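Local coordinates for probable conserved lipoprotein LpqI (Mycobacterium tuberculosis H37Rv, PDB 6GFV), which cleaves terminal beta-1,4-linked N-acetylglucosamine from peptidoglycan fragments as a family 3 glycoside hydrolase in cell wall recycling, at residues V206-V217 and G253-F261. Sequence-based numbering, arbitrary orientation.
Sequences VGDDLVPYRTLV and GTGYGAPPF
Y256 packs its ring against L210 and Y213, and no other residue buries more surface in this contact. Its CG lies between the backbone N and the carbonyl carbon (chi1 73°), which turns the ring toward residues 206-217. L210 runs roughly perpendicular to the tyrosine, its CD2 over one face and its CB 3.8 Å from Y256 CD2. A258 CB lies 3.3 Å above the Y256 ring plane, nearer its margin than its centre; the small methyl touches both this face and, at 3.9 Å, R214 CA. Y213 CB lies 3.8 Å from Y256 CE2, while the Y213 ring runs on toward F182, which it meets edge-to-face. V206 CG1 rests on Y256 CA, and CG2 on Y256 CB and G255 O. Farther along, V217 CB touches F261 CD1 at 3.9 Å, and V217 O approaches the edge of that ring.

Polar bonding centres on R214. Its chain is extended from CG to NE, long enough to pass G257 and bring NE within 2.8 Å of Y256 O in a bent hydrogen bond (134° at the hydrogen); NH2 adds a weak bond to V206 O. V211 CG2 covers one face of the guanidinium. Glycine suits the positive phi of G257, and its CA, carrying no beta carbon to press on NE, can lie beside the guanidinium. A water donates to P260 O and, weakly, to V217 O.

The contact joins helix 211-216 and its flanking residues to the loop between helix 244-252 and strand 265-267 of the TIM-barrel-type domain. R214 thereby satisfies the Y256 carbonyl beside an apolar core.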
loop_
_atom_site.group_PDB
_atom_site.type_symbol
_atom_site.label_atom_id
_atom_site.label_comp_id
_atom_site.label_asym_id
_atom_site.label_seq_id
_atom_site.Cartn_x
_atom_site.Cartn_y
_atom_site.Cartn_z
ATOM N N VAL A 206 12.493 16.599 6.680
ATOM C CA VAL A 206 11.496 17.654 6.501
ATOM C C VAL A 206 11.862 18.626 5.371
ATOM O O VAL A 206 10.990 19.126 4.667
ATOM C CB VAL A 206 11.286 18.459 7.809
ATOM C CG1 VAL A 206 10.455 19.702 7.552
ATOM C CG2 VAL A 206 10.653 17.596 8.888
ATOM N N GLY A 207 13.152 18.869 5.186
ATOM C CA GLY A 207 13.609 19.770 4.148
ATOM C C GLY A 207 13.991 19.106 2.832
ATOM O O GLY A 207 14.386 19.776 1.893
ATOM N N ASP A 208 13.855 17.791 2.753
ATOM C CA ASP A 208 14.312 17.054 1.579
ATOM C C ASP A 208 13.359 15.903 1.230
ATOM O O ASP A 208 12.481 16.054 0.395
ATOM C CB ASP A 208 15.733 16.526 1.826
ATOM C CG ASP A 208 16.426 16.061 0.552
ATOM O OD1 ASP A 208 15.769 15.933 -0.484
ATOM O OD2 ASP A 208 17.640 15.806 0.588
ATOM N N ASP A 209 13.506 14.772 1.908
ATOM C CA ASP A 209 12.779 13.557 1.520
ATOM C C ASP A 209 11.260 13.711 1.590
ATOM O O ASP A 209 10.549 13.094 0.827
ATOM C CB ASP A 209 13.221 12.374 2.391
ATOM C CG ASP A 209 14.727 12.138 2.333
ATOM O OD1 ASP A 209 15.492 13.081 2.638
ATOM O OD2 ASP A 209 15.149 11.016 1.991
ATOM N N LEU A 210 10.780 14.563 2.498
ATOM C CA LEU A 210 9.349 14.713 2.743
ATOM C C LEU A 210 8.687 15.770 1.865
ATOM O O LEU A 210 7.470 15.846 1.809
ATOM C CB LEU A 210 9.114 15.038 4.224
ATOM C CG LEU A 210 9.251 13.825 5.154
ATOM C CD1 LEU A 210 9.314 14.186 6.652
ATOM C CD2 LEU A 210 8.118 12.847 4.876
ATOM N N VAL A 211 9.488 16.584 1.184
ATOM C CA VAL A 211 8.959 17.677 0.361
ATOM C C VAL A 211 7.968 17.243 -0.773
ATOM O O VAL A 211 6.943 17.887 -0.950
ATOM C CB VAL A 211 10.121 18.502 -0.244
ATOM C CG1 VAL A 211 9.613 19.489 -1.286
ATOM C CG2 VAL A 211 10.883 19.235 0.880
ATOM N N PRO A 212 8.264 16.155 -1.521
ATOM C CA PRO A 212 7.261 15.683 -2.488
ATOM C C PRO A 212 5.886 15.409 -1.874
ATOM O O PRO A 212 4.893 15.747 -2.490
ATOM C CB PRO A 212 7.880 14.389 -3.029
ATOM C CG PRO A 212 9.327 14.640 -2.942
ATOM C CD PRO A 212 9.500 15.366 -1.625
ATOM N N TYR A 213 5.832 14.846 -0.678
ATOM C CA TYR A 213 4.543 14.535 -0.073
ATOM C C TYR A 213 3.668 15.778 0.163
ATOM O O TYR A 213 2.458 15.673 0.072
ATOM C CB TYR A 213 4.723 13.776 1.253
ATOM C CG TYR A 213 5.247 12.349 1.109
ATOM C CD1 TYR A 213 4.388 11.276 0.917
ATOM C CD2 TYR A 213 6.599 12.085 1.178
ATOM C CE1 TYR A 213 4.872 9.978 0.789
ATOM C CE2 TYR A 213 7.092 10.792 1.056
ATOM C CZ TYR A 213 6.228 9.749 0.869
ATOM O OH TYR A 213 6.753 8.487 0.742
ATOM N N ARG A 214 4.265 16.932 0.466
ATOM C CA ARG A 214 3.475 18.146 0.779
ATOM C C ARG A 214 2.414 18.457 -0.276
ATOM O O ARG A 214 1.332 18.915 0.050
ATOM C CB ARG A 214 4.370 19.383 0.942
ATOM C CG ARG A 214 5.437 19.299 2.018
ATOM C CD ARG A 214 6.272 20.592 2.007
ATOM N NE ARG A 214 7.407 20.537 2.915
ATOM C CZ ARG A 214 8.428 21.383 2.889
ATOM N NH1 ARG A 214 8.468 22.344 1.984
ATOM N NH2 ARG A 214 9.419 21.251 3.760
ATOM N N THR A 215 2.721 18.192 -1.540
ATOM C CA THR A 215 1.751 18.451 -2.589
ATOM C C THR A 215 1.077 17.174 -3.116
ATOM O O THR A 215 -0.053 17.225 -3.553
ATOM C CB THR A 215 2.391 19.213 -3.762
ATOM O OG1 THR A 215 3.396 18.410 -4.363
ATOM C CG2 THR A 215 3.041 20.505 -3.278
ATOM N N LEU A 216 1.738 16.025 -3.059
ATOM C CA LEU A 216 1.132 14.835 -3.678
ATOM C C LEU A 216 0.024 14.182 -2.836
ATOM O O LEU A 216 -0.839 13.489 -3.379
ATOM C CB LEU A 216 2.207 13.797 -4.002
ATOM C CG LEU A 216 3.255 14.222 -5.030
ATOM C CD1 LEU A 216 4.100 13.031 -5.420
ATOM C CD2 LEU A 216 2.614 14.863 -6.255
ATOM N N VAL A 217 0.030 14.401 -1.520
ATOM C CA VAL A 217 -0.980 13.774 -0.673
ATOM C C VAL A 217 -2.351 14.423 -0.830
ATOM O O VAL A 217 -3.344 13.873 -0.372
ATOM C CB VAL A 217 -0.599 13.797 0.830
ATOM C CG1 VAL A 217 0.769 13.175 1.057
ATOM C CG2 VAL A 217 -0.659 15.217 1.387
ATOM N N GLY A 253 0.213 16.479 9.206
ATOM C CA GLY A 253 0.883 17.227 8.153
ATOM C C GLY A 253 1.708 18.436 8.594
ATOM O O GLY A 253 2.798 18.660 8.083
ATOM N N THR A 254 1.163 19.216 9.527
ATOM C CA THR A 254 1.779 20.454 10.009
ATOM C C THR A 254 3.292 20.366 10.211
ATOM O O THR A 254 4.031 21.216 9.747
ATOM C CB THR A 254 1.144 20.887 11.349
ATOM O OG1 THR A 254 -0.271 21.012 11.194
ATOM C CG2 THR A 254 1.738 22.210 11.839
ATOM N N GLY A 255 3.742 19.314 10.879
ATOM C CA GLY A 255 5.146 19.162 11.210
ATOM C C GLY A 255 6.133 19.065 10.053
ATOM O O GLY A 255 7.322 19.256 10.258
ATOM N N TYR A 256 5.675 18.747 8.848
ATOM C CA TYR A 256 6.595 18.776 7.706
ATOM C C TYR A 256 6.090 19.682 6.574
ATOM O O TYR A 256 6.521 19.561 5.436
ATOM C CB TYR A 256 6.884 17.351 7.195
ATOM C CG TYR A 256 5.783 16.637 6.429
ATOM C CD1 TYR A 256 4.813 15.907 7.086
ATOM C CD2 TYR A 256 5.756 16.657 5.037
ATOM C CE1 TYR A 256 3.822 15.243 6.383
ATOM C CE2 TYR A 256 4.768 15.998 4.323
ATOM C CZ TYR A 256 3.806 15.292 5.000
ATOM O OH TYR A 256 2.826 14.642 4.289
ATOM N N GLY A 257 5.193 20.608 6.916
ATOM C CA GLY A 257 4.679 21.592 5.976
ATOM C C GLY A 257 3.584 21.139 5.014
ATOM O O GLY A 257 3.452 21.689 3.930
ATOM N N ALA A 258 2.784 20.162 5.428
ATOM C CA ALA A 258 1.738 19.587 4.595
ATOM C C ALA A 258 0.356 19.737 5.216
ATOM O O ALA A 258 0.226 19.821 6.425
ATOM C CB ALA A 258 2.027 18.117 4.352
ATOM N N PRO A 259 -0.689 19.758 4.383
ATOM C CA PRO A 259 -2.051 19.647 4.908
ATOM C C PRO A 259 -2.266 18.257 5.513
ATOM O O PRO A 259 -1.429 17.399 5.318
ATOM C CB PRO A 259 -2.922 19.878 3.673
ATOM C CG PRO A 259 -2.050 19.676 2.548
ATOM C CD PRO A 259 -0.675 20.004 2.938
ATOM N N PRO A 260 -3.349 18.046 6.267
ATOM C CA PRO A 260 -3.549 16.721 6.876
ATOM C C PRO A 260 -3.891 15.653 5.830
ATOM O O PRO A 260 -4.367 16.031 4.768
ATOM C CB PRO A 260 -4.727 16.941 7.829
ATOM C CG PRO A 260 -4.915 18.403 7.919
ATOM C CD PRO A 260 -4.396 18.997 6.659
ATOM N N PHE A 261 -3.655 14.371 6.125
ATOM C CA PHE A 261 -3.990 13.279 5.197
ATOM C C PHE A 261 -4.969 12.292 5.811
ATOM O O PHE A 261 -4.665 11.668 6.819
ATOM C CB PHE A 261 -2.731 12.519 4.744
ATOM C CG PHE A 261 -3.013 11.406 3.764
ATOM C CD1 PHE A 261 -3.456 11.683 2.482
ATOM C CD2 PHE A 261 -2.826 10.080 4.125
ATOM C CE1 PHE A 261 -3.713 10.643 1.576
ATOM C CE2 PHE A 261 -3.087 9.046 3.229
ATOM C CZ PHE A 261 -3.515 9.335 1.955
HETATM O O HOH W 1 -4.347 15.865 2.021
#